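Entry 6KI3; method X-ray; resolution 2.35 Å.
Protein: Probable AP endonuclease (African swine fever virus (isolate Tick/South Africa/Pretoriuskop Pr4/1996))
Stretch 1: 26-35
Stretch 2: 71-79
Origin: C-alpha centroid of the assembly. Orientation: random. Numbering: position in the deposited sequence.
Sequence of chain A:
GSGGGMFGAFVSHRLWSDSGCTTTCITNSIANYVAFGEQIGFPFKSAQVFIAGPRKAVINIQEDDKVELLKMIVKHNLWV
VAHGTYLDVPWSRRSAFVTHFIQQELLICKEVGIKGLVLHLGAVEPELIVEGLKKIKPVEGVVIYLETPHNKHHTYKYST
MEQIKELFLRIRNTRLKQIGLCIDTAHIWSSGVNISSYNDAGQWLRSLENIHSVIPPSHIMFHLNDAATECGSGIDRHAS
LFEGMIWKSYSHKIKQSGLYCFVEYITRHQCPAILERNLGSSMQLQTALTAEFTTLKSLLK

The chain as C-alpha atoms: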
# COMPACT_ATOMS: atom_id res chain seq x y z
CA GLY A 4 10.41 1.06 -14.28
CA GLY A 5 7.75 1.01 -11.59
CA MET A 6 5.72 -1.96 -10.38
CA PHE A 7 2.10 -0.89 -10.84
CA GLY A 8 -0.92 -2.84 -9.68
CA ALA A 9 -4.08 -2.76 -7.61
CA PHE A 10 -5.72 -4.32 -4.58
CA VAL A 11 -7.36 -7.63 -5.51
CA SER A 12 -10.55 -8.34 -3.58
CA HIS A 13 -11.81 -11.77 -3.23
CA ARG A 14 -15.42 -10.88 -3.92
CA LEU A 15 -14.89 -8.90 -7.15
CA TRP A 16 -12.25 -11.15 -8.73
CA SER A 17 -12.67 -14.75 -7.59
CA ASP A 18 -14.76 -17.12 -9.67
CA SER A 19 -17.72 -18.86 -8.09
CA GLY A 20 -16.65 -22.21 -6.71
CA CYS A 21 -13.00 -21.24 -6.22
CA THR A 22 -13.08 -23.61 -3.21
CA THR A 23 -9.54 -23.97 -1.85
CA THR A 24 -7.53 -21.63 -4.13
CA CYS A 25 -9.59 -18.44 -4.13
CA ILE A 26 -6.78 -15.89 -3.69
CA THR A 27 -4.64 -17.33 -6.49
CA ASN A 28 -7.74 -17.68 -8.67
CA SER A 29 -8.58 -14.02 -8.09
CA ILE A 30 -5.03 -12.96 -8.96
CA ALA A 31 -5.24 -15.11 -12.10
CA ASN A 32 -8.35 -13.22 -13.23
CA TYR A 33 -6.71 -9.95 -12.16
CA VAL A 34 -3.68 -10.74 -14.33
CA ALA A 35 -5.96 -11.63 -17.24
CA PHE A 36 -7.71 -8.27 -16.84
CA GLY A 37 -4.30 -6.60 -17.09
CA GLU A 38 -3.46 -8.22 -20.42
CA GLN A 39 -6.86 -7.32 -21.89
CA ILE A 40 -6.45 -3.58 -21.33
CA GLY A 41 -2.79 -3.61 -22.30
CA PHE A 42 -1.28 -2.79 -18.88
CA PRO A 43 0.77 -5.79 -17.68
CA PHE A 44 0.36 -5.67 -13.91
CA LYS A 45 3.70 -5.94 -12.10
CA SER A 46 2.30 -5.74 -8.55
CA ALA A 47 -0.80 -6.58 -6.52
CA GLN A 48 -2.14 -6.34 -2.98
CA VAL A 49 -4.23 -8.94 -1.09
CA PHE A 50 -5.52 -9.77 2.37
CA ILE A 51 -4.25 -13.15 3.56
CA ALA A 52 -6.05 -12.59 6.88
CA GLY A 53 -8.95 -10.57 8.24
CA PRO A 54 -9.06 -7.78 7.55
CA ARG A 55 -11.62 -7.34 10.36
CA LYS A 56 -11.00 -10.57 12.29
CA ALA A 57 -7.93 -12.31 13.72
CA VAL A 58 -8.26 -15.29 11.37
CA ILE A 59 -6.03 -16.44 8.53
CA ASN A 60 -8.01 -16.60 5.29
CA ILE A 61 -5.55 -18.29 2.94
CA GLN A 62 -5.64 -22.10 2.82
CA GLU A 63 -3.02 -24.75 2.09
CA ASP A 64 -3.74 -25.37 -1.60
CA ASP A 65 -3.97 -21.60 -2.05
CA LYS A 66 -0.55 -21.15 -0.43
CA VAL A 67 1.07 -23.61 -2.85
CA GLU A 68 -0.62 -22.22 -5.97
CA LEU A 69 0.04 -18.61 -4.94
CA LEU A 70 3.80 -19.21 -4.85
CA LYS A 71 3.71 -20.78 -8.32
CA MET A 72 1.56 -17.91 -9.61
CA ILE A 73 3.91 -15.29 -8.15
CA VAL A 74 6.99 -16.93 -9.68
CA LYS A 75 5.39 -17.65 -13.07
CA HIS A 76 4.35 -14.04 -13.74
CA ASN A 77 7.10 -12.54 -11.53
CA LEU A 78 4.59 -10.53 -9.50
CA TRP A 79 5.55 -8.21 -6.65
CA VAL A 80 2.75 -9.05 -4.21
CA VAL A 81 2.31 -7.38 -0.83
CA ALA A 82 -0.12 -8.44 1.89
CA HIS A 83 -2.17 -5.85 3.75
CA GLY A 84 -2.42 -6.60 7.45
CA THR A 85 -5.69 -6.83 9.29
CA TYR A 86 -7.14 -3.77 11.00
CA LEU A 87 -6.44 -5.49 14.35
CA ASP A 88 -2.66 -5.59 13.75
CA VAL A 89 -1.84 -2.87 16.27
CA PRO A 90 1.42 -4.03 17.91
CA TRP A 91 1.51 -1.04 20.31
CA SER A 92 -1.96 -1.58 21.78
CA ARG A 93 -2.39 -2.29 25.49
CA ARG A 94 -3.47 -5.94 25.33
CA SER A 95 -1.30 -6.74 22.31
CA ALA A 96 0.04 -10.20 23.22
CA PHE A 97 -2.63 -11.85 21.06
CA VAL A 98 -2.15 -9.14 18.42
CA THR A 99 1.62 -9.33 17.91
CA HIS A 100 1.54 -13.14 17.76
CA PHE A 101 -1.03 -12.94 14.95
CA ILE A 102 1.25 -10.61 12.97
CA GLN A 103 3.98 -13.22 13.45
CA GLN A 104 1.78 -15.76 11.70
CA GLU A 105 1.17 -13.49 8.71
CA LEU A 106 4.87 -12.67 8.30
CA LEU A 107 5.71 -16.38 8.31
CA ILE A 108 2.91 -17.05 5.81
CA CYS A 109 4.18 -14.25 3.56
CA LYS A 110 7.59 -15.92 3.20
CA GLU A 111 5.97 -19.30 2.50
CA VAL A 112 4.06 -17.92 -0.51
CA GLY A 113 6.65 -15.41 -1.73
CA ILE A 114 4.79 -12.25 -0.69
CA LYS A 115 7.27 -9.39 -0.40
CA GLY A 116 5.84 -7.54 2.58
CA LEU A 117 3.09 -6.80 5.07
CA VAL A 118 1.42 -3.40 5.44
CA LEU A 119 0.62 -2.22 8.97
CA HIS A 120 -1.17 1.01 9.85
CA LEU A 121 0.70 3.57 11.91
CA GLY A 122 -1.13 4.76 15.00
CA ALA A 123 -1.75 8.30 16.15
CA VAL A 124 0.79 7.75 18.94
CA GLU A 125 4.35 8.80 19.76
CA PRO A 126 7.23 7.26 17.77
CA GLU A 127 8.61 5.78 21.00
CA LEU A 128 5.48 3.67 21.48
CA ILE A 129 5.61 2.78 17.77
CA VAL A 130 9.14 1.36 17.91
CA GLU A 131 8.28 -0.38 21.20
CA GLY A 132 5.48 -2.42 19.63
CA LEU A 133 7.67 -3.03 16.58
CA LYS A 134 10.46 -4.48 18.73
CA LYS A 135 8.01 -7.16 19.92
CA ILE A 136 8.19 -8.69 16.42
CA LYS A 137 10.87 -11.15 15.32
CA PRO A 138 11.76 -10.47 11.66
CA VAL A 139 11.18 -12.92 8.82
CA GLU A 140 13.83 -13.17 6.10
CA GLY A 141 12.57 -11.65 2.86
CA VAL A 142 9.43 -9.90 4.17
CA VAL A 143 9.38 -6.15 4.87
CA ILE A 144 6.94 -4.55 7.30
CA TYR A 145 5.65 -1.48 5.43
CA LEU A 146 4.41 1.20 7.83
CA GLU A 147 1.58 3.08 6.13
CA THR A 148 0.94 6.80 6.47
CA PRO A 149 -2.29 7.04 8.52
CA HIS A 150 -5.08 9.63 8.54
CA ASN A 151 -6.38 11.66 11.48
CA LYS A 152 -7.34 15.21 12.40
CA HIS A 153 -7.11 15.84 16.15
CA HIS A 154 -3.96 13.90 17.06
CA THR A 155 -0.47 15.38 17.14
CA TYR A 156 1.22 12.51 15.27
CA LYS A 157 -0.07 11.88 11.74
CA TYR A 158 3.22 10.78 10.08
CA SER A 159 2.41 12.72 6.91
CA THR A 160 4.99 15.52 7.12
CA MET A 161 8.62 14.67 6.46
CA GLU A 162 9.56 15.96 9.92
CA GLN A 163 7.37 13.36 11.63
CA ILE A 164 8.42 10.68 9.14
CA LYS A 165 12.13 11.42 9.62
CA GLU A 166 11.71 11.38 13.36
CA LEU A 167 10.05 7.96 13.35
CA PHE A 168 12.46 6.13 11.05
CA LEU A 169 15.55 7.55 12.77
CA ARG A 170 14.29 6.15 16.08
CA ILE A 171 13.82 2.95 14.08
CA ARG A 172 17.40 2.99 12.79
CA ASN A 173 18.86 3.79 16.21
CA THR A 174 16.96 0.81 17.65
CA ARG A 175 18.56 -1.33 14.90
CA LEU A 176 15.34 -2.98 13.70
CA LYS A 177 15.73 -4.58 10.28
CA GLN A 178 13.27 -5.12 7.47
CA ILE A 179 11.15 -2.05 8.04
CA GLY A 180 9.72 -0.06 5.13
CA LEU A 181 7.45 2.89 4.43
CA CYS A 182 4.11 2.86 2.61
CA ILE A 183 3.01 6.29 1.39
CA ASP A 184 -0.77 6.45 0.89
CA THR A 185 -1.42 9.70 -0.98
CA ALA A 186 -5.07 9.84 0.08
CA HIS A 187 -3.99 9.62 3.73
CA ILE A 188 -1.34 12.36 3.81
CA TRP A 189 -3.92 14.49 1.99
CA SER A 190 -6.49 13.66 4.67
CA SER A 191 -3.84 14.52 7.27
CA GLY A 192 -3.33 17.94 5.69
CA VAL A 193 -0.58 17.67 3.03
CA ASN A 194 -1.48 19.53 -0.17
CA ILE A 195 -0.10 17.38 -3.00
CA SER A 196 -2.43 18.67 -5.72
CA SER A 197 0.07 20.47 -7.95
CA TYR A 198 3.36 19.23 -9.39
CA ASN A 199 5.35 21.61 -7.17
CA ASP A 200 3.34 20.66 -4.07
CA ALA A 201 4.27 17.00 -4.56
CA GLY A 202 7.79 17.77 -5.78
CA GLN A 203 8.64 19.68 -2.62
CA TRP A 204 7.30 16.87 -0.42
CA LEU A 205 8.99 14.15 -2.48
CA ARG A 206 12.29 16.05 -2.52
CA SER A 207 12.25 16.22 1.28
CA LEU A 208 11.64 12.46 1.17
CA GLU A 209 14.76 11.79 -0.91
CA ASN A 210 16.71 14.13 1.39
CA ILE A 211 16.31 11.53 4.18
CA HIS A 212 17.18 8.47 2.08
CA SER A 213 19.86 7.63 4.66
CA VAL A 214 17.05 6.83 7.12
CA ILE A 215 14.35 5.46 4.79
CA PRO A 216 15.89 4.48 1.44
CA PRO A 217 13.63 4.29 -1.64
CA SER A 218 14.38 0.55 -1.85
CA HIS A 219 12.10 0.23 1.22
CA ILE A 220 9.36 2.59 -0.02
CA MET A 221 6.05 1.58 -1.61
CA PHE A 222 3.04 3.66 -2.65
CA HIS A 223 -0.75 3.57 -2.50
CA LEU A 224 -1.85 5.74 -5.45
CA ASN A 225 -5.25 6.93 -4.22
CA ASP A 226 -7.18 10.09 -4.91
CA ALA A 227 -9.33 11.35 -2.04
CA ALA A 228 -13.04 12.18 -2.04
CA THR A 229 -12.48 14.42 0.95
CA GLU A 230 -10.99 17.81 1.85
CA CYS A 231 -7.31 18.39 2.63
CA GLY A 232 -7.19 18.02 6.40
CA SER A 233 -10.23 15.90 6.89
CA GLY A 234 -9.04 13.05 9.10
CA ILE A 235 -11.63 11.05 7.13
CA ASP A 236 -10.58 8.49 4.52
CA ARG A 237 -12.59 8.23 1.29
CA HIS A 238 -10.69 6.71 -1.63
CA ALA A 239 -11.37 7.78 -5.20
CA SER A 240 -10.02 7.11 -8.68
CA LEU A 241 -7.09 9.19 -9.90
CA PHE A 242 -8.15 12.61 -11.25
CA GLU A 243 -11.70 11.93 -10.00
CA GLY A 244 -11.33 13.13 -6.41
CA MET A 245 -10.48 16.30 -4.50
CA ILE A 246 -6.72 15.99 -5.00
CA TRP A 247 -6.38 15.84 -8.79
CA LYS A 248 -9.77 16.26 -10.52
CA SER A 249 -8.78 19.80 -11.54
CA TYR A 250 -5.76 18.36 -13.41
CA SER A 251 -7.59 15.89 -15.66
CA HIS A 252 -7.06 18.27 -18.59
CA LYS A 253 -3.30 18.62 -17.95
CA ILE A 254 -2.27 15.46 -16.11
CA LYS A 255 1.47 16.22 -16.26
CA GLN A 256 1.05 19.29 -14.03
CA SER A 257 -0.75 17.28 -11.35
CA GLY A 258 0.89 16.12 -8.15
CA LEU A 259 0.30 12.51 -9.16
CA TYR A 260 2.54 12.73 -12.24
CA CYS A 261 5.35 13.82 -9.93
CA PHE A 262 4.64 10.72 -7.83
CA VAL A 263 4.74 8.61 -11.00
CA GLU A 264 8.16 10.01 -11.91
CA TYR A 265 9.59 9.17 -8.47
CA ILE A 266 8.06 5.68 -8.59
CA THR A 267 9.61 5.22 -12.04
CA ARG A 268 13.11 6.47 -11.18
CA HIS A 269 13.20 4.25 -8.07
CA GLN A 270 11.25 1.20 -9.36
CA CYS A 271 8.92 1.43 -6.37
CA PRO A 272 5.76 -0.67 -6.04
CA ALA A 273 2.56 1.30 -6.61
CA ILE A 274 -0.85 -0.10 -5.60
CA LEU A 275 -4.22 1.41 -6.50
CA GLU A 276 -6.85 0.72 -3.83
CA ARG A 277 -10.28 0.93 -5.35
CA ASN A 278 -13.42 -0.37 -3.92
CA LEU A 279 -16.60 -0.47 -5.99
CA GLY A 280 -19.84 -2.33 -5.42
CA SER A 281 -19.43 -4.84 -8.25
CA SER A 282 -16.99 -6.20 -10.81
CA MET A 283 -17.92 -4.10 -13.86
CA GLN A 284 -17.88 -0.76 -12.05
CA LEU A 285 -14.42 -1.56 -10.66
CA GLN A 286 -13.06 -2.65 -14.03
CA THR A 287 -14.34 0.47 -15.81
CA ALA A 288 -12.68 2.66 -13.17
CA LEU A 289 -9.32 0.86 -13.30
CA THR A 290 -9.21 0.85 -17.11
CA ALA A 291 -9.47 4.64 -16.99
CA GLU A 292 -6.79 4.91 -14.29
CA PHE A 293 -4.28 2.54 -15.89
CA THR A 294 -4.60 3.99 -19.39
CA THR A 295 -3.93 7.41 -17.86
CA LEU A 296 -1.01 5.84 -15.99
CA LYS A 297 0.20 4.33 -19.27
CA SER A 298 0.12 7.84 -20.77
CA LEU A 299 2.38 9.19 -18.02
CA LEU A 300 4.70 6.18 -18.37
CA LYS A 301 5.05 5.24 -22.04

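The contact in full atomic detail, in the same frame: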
# COMPACT_ATOMS: atom_id res chain seq x y z
N ILE A 26 -7.65 -17.05 -3.53
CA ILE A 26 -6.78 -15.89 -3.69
C ILE A 26 -5.99 -15.98 -5.00
O ILE A 26 -5.93 -15.02 -5.77
CB ILE A 26 -5.84 -15.74 -2.48
CG1 ILE A 26 -6.64 -15.58 -1.19
CG2 ILE A 26 -4.89 -14.56 -2.69
CD1 ILE A 26 -5.79 -15.43 0.05
N THR A 27 -5.38 -17.14 -5.25
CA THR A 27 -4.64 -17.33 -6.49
C THR A 27 -5.56 -17.25 -7.70
O THR A 27 -5.18 -16.69 -8.75
CB THR A 27 -3.91 -18.67 -6.47
OG1 THR A 27 -3.20 -18.81 -5.23
CG2 THR A 27 -2.92 -18.76 -7.62
N ASN A 28 -6.77 -17.79 -7.59
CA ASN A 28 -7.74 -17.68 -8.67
C ASN A 28 -8.10 -16.23 -8.95
O ASN A 28 -8.20 -15.82 -10.12
CB ASN A 28 -9.00 -18.48 -8.33
CG ASN A 28 -10.16 -18.19 -9.27
OD1 ASN A 28 -11.02 -17.37 -8.97
ND2 ASN A 28 -10.18 -18.87 -10.41
N SER A 29 -8.28 -15.43 -7.90
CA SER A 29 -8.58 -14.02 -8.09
C SER A 29 -7.43 -13.28 -8.76
O SER A 29 -7.64 -12.45 -9.65
CB SER A 29 -8.92 -13.37 -6.74
OG SER A 29 -7.81 -13.44 -5.86
N ILE A 30 -6.19 -13.58 -8.34
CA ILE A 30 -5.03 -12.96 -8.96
C ILE A 30 -4.91 -13.39 -10.42
O ILE A 30 -4.51 -12.60 -11.28
CB ILE A 30 -3.76 -13.30 -8.15
CG1 ILE A 30 -3.79 -12.57 -6.81
CG2 ILE A 30 -2.50 -12.94 -8.93
CD1 ILE A 30 -2.63 -12.89 -5.91
N ALA A 31 -5.26 -14.64 -10.72
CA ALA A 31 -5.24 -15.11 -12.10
C ALA A 31 -6.19 -14.29 -12.97
O ALA A 31 -5.83 -13.85 -14.07
CB ALA A 31 -5.61 -16.59 -12.16
N ASN A 32 -7.41 -14.06 -12.49
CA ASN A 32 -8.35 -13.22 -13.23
C ASN A 32 -7.87 -11.78 -13.28
O ASN A 32 -8.07 -11.08 -14.28
CB ASN A 32 -9.74 -13.31 -12.60
CG ASN A 32 -10.28 -14.72 -12.57
OD1 ASN A 32 -9.85 -15.58 -13.35
ND2 ASN A 32 -11.23 -14.98 -11.67
N TYR A 33 -7.23 -11.31 -12.20
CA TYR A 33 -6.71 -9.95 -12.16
C TYR A 33 -5.54 -9.77 -13.12
O TYR A 33 -5.36 -8.68 -13.68
CB TYR A 33 -6.32 -9.60 -10.73
CG TYR A 33 -5.27 -8.52 -10.57
CD1 TYR A 33 -5.63 -7.18 -10.53
CD2 TYR A 33 -3.93 -8.85 -10.43
CE1 TYR A 33 -4.67 -6.19 -10.37
CE2 TYR A 33 -2.97 -7.87 -10.28
CZ TYR A 33 -3.35 -6.54 -10.24
OH TYR A 33 -2.39 -5.57 -10.09
N VAL A 34 -4.75 -10.82 -13.34
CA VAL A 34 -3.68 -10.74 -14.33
C VAL A 34 -4.25 -10.79 -15.74
O VAL A 34 -3.77 -10.10 -16.65
CB VAL A 34 -2.65 -11.87 -14.08
CG1 VAL A 34 -1.77 -12.07 -15.31
CG2 VAL A 34 -1.80 -11.54 -12.87
N ALA A 35 -5.30 -11.60 -15.95
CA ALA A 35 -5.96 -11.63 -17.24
C ALA A 35 -6.55 -10.27 -17.59
O ALA A 35 -6.43 -9.80 -18.73
CB ALA A 35 -7.05 -12.70 -17.25
N LYS A 71 3.50 -20.50 -6.91
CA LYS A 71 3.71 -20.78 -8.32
C LYS A 71 3.23 -19.62 -9.19
O LYS A 71 3.90 -19.24 -10.16
CB LYS A 71 3.00 -22.07 -8.71
CG LYS A 71 3.56 -23.32 -8.05
CD LYS A 71 2.55 -24.45 -8.05
CE LYS A 71 2.04 -24.74 -9.45
NZ LYS A 71 0.96 -25.77 -9.44
N MET A 72 2.08 -19.05 -8.85
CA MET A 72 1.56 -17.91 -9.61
C MET A 72 2.50 -16.71 -9.53
O MET A 72 2.75 -16.04 -10.53
CB MET A 72 0.17 -17.53 -9.09
CG MET A 72 -0.38 -16.23 -9.66
SD MET A 72 -0.86 -16.38 -11.39
CE MET A 72 -2.19 -17.57 -11.26
N ILE A 73 3.03 -16.43 -8.33
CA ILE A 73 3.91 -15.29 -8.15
C ILE A 73 5.19 -15.47 -8.95
O ILE A 73 5.68 -14.53 -9.59
CB ILE A 73 4.19 -15.06 -6.66
CG1 ILE A 73 2.95 -14.50 -5.96
CG2 ILE A 73 5.39 -14.14 -6.46
CD1 ILE A 73 3.14 -14.27 -4.48
N VAL A 74 5.75 -16.68 -8.95
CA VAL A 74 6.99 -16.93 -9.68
C VAL A 74 6.74 -16.90 -11.19
O VAL A 74 7.52 -16.31 -11.95
CB VAL A 74 7.62 -18.26 -9.23
CG1 VAL A 74 8.81 -18.60 -10.10
CG2 VAL A 74 8.02 -18.19 -7.77
N LYS A 75 5.65 -17.53 -11.64
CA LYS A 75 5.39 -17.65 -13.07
C LYS A 75 5.31 -16.28 -13.74
O LYS A 75 5.96 -16.04 -14.76
CB LYS A 75 4.09 -18.43 -13.30
CG LYS A 75 3.60 -18.41 -14.74
CD LYS A 75 2.22 -19.04 -14.85
CE LYS A 75 1.72 -19.02 -16.28
N HIS A 76 4.51 -15.37 -13.18
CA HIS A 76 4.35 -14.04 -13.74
C HIS A 76 5.32 -13.03 -13.14
O HIS A 76 5.31 -11.87 -13.57
CB HIS A 76 2.91 -13.56 -13.54
CG HIS A 76 1.90 -14.33 -14.33
ND1 HIS A 76 1.56 -14.01 -15.62
CD2 HIS A 76 1.16 -15.42 -14.00
CE1 HIS A 76 0.65 -14.86 -16.06
NE2 HIS A 76 0.40 -15.73 -15.10
N ASN A 77 6.14 -13.43 -12.17
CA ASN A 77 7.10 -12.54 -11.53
C ASN A 77 6.40 -11.32 -10.93
O ASN A 77 6.75 -10.17 -11.21
CB ASN A 77 8.20 -12.13 -12.50
CG ASN A 77 9.34 -11.42 -11.82
OD1 ASN A 77 9.73 -11.76 -10.71
ND2 ASN A 77 9.87 -10.40 -12.48
N LEU A 78 5.40 -11.58 -10.10
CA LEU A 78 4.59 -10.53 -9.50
C LEU A 78 5.19 -10.08 -8.17
O LEU A 78 5.65 -10.90 -7.37
CB LEU A 78 3.16 -11.01 -9.28
CG LEU A 78 2.21 -10.93 -10.48
CD1 LEU A 78 0.88 -11.60 -10.15
CD2 LEU A 78 1.99 -9.48 -10.88
N TRP A 79 5.18 -8.77 -7.94
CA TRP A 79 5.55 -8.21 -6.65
C TRP A 79 4.26 -8.05 -5.84
O TRP A 79 3.53 -7.07 -6.00
CB TRP A 79 6.27 -6.88 -6.81
CG TRP A 79 6.95 -6.41 -5.56
CD1 TRP A 79 8.26 -6.58 -5.23
CD2 TRP A 79 6.36 -5.69 -4.47
NE1 TRP A 79 8.53 -6.02 -4.00
CE2 TRP A 79 7.37 -5.46 -3.52
CE3 TRP A 79 5.07 -5.21 -4.21
CZ2 TRP A 79 7.14 -4.79 -2.32
CZ3 TRP A 79 4.84 -4.54 -3.02
CH2 TRP A 79 5.87 -4.33 -2.09

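How do the two backbones lie against each other? Residues 26-35 belong to a helix that runs on at both ends, and the helix already under way at Lys71 runs in nearly the same direction, with 25° between the two axes and a closest approach of 10.8 Å. The backbones are nearest where Thr27 CA lies 7.0 Å from Met72 CA; farther along, Val34 CA and His76 CA are 8.7 Å apart. After the second helix, Asn77 leaves helical geometry with a positive phi, and the chain turns so that Leu78 also faces the first helix.

What fills the space between the helices at the Met72 end? Met72 gives the largest share of the contact, its side chain bent through t, p and p rotamers along the neighbouring helix. Met72 CB meets Thr27 CG2 at 3.6 Å, Met72 CG is 4.0 Å from Ile30 CG2, and Met72 CE reaches Ala31 CB at 3.7 Å. Thr27 thus offers its methyl group here, while its OG1 is hydrogen-bonded elsewhere in the structure.

How does the packing continue toward Leu78? Leu78 CD1 fits between two residues one helical turn apart, lying 3.8 Å from Ile30 CG2 and 3.8 Å from Val34 CG2. Val34 uses its other methyl against His76: CG1 sits 4.0 Å from the centroid of the ring formed by His76 CG, ND1, CD2, CE1 and NE2, over its face, a CH-pi contact.

What holds the pair together chemically? No hydrogen bond crosses between the stretches, so the contact rests on apolar packing and the CH-pi interaction. Backbone hydrogen bonds brace each segment: Val34 N donates to Ile30 O at 2.7 Å, and Leu78 N reaches back to Ile73 O at 3.0 Å, tying the turn to its helix.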